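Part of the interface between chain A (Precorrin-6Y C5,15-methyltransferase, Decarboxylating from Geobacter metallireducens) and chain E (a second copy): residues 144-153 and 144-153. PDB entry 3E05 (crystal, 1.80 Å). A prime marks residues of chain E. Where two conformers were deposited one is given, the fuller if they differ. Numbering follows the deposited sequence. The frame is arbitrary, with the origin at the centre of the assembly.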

# COMPACT_ATOMS: atom_id res chain seq x y z
N THR A 144 -11.87 -0.77 10.17
CA THR A 144 -11.44 -0.22 11.45
C THR A 144 -10.57 -1.20 12.25
O THR A 144 -10.71 -2.42 12.14
CB THR A 144 -12.63 0.20 12.34
OG1 THR A 144 -13.30 -0.97 12.82
CG2 THR A 144 -13.61 1.08 11.56
N LEU A 145 -9.71 -0.62 13.07
CA LEU A 145 -8.82 -1.34 13.98
C LEU A 145 -9.55 -2.24 14.99
O LEU A 145 -9.12 -3.37 15.21
CB LEU A 145 -7.92 -0.33 14.69
CG LEU A 145 -6.65 -0.81 15.40
CD1 LEU A 145 -5.86 -1.77 14.51
CD2 LEU A 145 -5.83 0.40 15.76
N ASP A 146 -10.65 -1.76 15.58
CA ASP A 146 -11.41 -2.54 16.57
C ASP A 146 -12.03 -3.80 15.96
O ASP A 146 -11.99 -4.87 16.56
CB ASP A 146 -12.51 -1.69 17.22
CG ASP A 146 -13.33 -2.46 18.25
OD1 ASP A 146 -12.77 -2.87 19.29
OD2 ASP A 146 -14.54 -2.63 18.04
N THR A 147 -12.64 -3.67 14.78
CA THR A 147 -13.22 -4.84 14.12
C THR A 147 -12.12 -5.83 13.72
O THR A 147 -12.27 -7.03 13.93
CB THR A 147 -14.14 -4.44 12.94
OG1 THR A 147 -15.28 -3.77 13.48
CG2 THR A 147 -14.63 -5.67 12.16
N LEU A 148 -11.02 -5.33 13.16
CA LEU A 148 -9.87 -6.19 12.83
C LEU A 148 -9.38 -6.95 14.07
O LEU A 148 -9.29 -8.19 14.04
CB LEU A 148 -8.73 -5.36 12.23
CG LEU A 148 -7.38 -6.08 11.97
CD1 LEU A 148 -7.53 -7.14 10.91
CD2 LEU A 148 -6.33 -5.06 11.57
N THR A 149 -9.12 -6.20 15.15
CA THR A 149 -8.67 -6.72 16.46
C THR A 149 -9.58 -7.80 16.99
O THR A 149 -9.14 -8.91 17.26
CB THR A 149 -8.64 -5.59 17.51
OG1 THR A 149 -7.60 -4.67 17.19
CG2 THR A 149 -8.42 -6.13 18.95
N LYS A 150 -10.86 -7.45 17.13
CA LYS A 150 -11.84 -8.33 17.75
C LYS A 150 -12.19 -9.55 16.91
O LYS A 150 -12.38 -10.62 17.46
CB LYS A 150 -13.11 -7.55 18.13
CG LYS A 150 -12.92 -6.48 19.22
CD LYS A 150 -12.55 -7.08 20.58
CE LYS A 150 -12.34 -6.00 21.65
NZ LYS A 150 -11.10 -5.19 21.45
N ALA A 151 -12.26 -9.40 15.58
CA ALA A 151 -12.56 -10.54 14.73
C ALA A 151 -11.47 -11.59 14.82
O ALA A 151 -11.77 -12.77 14.98
CB ALA A 151 -12.79 -10.12 13.27
N VAL A 152 -10.22 -11.16 14.75
CA VAL A 152 -9.09 -12.08 14.83
C VAL A 152 -9.14 -12.79 16.19
O VAL A 152 -9.05 -14.01 16.25
CB VAL A 152 -7.73 -11.35 14.57
CG1 VAL A 152 -6.54 -12.25 14.86
CG2 VAL A 152 -7.64 -10.87 13.13
N GLU A 153 -9.38 -12.03 17.25
CA GLU A 153 -9.48 -12.56 18.62
C GLU A 153 -10.56 -13.63 18.78
O GLU A 153 -10.26 -14.74 19.23
CB GLU A 153 -9.71 -11.43 19.62
CG GLU A 153 -9.84 -11.93 21.07
CD GLU A 153 -10.11 -10.83 22.08
OE1 GLU A 153 -9.75 -9.66 21.82
OE2 GLU A 153 -10.67 -11.15 23.15
N THR E 144 3.70 -6.89 13.82
CA THR E 144 2.79 -7.99 14.05
C THR E 144 1.44 -7.42 14.45
O THR E 144 1.34 -6.28 14.94
CB THR E 144 3.29 -9.00 15.12
OG1 THR E 144 3.28 -8.39 16.42
CG2 THR E 144 4.70 -9.50 14.80
N LEU E 145 0.40 -8.21 14.21
CA LEU E 145 -0.94 -7.85 14.61
C LEU E 145 -1.06 -7.82 16.14
O LEU E 145 -1.72 -6.93 16.69
CB LEU E 145 -1.93 -8.85 13.99
CG LEU E 145 -3.39 -8.43 13.79
CD1 LEU E 145 -3.49 -7.16 13.00
CD2 LEU E 145 -4.14 -9.55 13.07
N ASP E 146 -0.40 -8.76 16.81
CA ASP E 146 -0.47 -8.85 18.27
C ASP E 146 0.10 -7.62 18.97
O ASP E 146 -0.52 -7.12 19.91
CB ASP E 146 0.20 -10.11 18.79
CG ASP E 146 -0.01 -10.32 20.27
OD1 ASP E 146 -1.16 -10.59 20.68
OD2 ASP E 146 0.97 -10.20 21.04
N THR E 147 1.28 -7.16 18.53
CA THR E 147 1.88 -5.92 19.04
C THR E 147 1.00 -4.70 18.74
O THR E 147 0.78 -3.87 19.62
CB THR E 147 3.31 -5.70 18.49
OG1 THR E 147 4.13 -6.82 18.81
CG2 THR E 147 3.94 -4.44 19.10
N LEU E 148 0.49 -4.61 17.51
CA LEU E 148 -0.40 -3.52 17.12
C LEU E 148 -1.60 -3.45 18.08
O LEU E 148 -1.88 -2.39 18.63
CB LEU E 148 -0.84 -3.68 15.65
CG LEU E 148 -2.01 -2.85 15.11
CD1 LEU E 148 -1.67 -1.38 15.17
CD2 LEU E 148 -2.30 -3.30 13.68
N THR E 149 -2.25 -4.60 18.27
CA THR E 149 -3.44 -4.74 19.10
C THR E 149 -3.20 -4.33 20.55
O THR E 149 -3.87 -3.44 21.07
CB THR E 149 -3.93 -6.22 19.06
OG1 THR E 149 -4.30 -6.57 17.72
CG2 THR E 149 -5.08 -6.47 20.00
N LYS E 150 -2.20 -4.96 21.16
CA LYS E 150 -1.90 -4.75 22.57
C LYS E 150 -1.42 -3.34 22.85
O LYS E 150 -1.85 -2.74 23.83
CB LYS E 150 -0.88 -5.79 23.06
CG LYS E 150 -1.42 -7.22 23.17
CD LYS E 150 -2.58 -7.32 24.18
CE LYS E 150 -3.18 -8.73 24.26
NZ LYS E 150 -3.93 -9.10 23.03
N ALA E 151 -0.54 -2.80 21.99
CA ALA E 151 -0.06 -1.43 22.14
C ALA E 151 -1.21 -0.44 22.19
O ALA E 151 -1.29 0.36 23.11
CB ALA E 151 0.91 -1.05 21.04
N VAL E 152 -2.10 -0.51 21.19
CA VAL E 152 -3.25 0.40 21.15
C VAL E 152 -4.11 0.25 22.40
O VAL E 152 -4.46 1.25 23.02
CB VAL E 152 -4.07 0.25 19.84
CG1 VAL E 152 -5.32 1.14 19.88
CG2 VAL E 152 -3.21 0.63 18.63
N GLU E 153 -4.41 -0.99 22.79
CA GLU E 153 -5.15 -1.28 24.03
C GLU E 153 -4.50 -0.68 25.29
O GLU E 153 -5.15 0.07 26.01
CB GLU E 153 -5.32 -2.80 24.20
CG GLU E 153 -6.08 -3.23 25.46
CD GLU E 153 -6.06 -4.75 25.67
OE1 GLU E 153 -5.99 -5.50 24.66
OE2 GLU E 153 -6.12 -5.19 26.84

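Two copies of the same helix, residues 145-153, meet across this contact. Their axes approach to 10.5 Å, and their N-to-C directions differ by 119°. No hydrogen bond crosses between the stretches. The contact is made by side chains, and together the two sides bury 321 Å².

Thr144 precedes the helix at the N-cap position and does not touch the chain E stretch. Thr144 OG1 accepts a weak capping bond from Thr147 N at 3.4 Å. This occupies a first-turn NH that has no carbonyl of the helix four residues earlier to bond to. In chain E the same cap is shorter, 3.2 Å from Thr147′ N to Thr144′ OG1.

The CA-to-CB bond of Leu145 points toward the other stretch, and the residue has the largest covered area in its stretch, 60 Å². Its two methyls meet different residues. Leu145 CD1 lies 4.0 Å from Leu148′ CD2, and Leu145 CD2 lies 3.9 Å from Val152′ CG2. Leu148′ and Val152′ are one helical turn apart, so the leucine spans a turn of the other helix.

Asp146 is exposed and out of reach of the other stretch. Asp146 OD1 forms a salt bridge with Lys150 NZ at 3.6 Å, one turn further along the same helix. Thr147 is also out of reach.

The CA-to-CB bond of Leu148 points toward the other stretch. Leu148 CD2 packs 3.8 Å from Leu145′ CD1. This repeats, with the chains exchanged, the contact of Leu145 with Leu148′.

Thr149 marks the middle of the contact. Thr149 CA is 6.2 Å from Thr149′ CA, the nearest such pair across the stretches. The CA-to-CB bond points sideways. The closest atoms are the two methyls, Thr149 CG2 and Thr149′ CG2, 3.5 Å apart. Thr149 OG1 donates to Leu145 O at 2.8 Å. Leu145 O also accepts from Thr149 N at 2.8 Å. Thr149′ OG1 likewise donates to Leu145′ O at 2.8 Å. Thr149 OG1 and Thr149′ OG1 also lie 3.8 Å apart, but each donates to its own helix and no hydrogen bond is formed between them.

The CA-to-CB bond of Lys150 points away from the other stretch. Its end comes nearer but makes no contact there. Ala151 is buried but out of reach of the other stretch.

The CA-to-CB bond of Val152 points toward the other stretch. Val152 CG2 sits 3.7 Å from Leu145′ CD2, the counterpart of the contact between Leu145 and Val152′. Leu145′ therefore packs against both Leu148 and Val152. The CA-to-CB bond of Glu153 points sideways; its end comes nearer but makes no contact with the other stretch.

The matching pairs show a nearly symmetric arrangement. Leucine and valine contacts recur with the chains exchanged, and Thr149 pairs with its own copy.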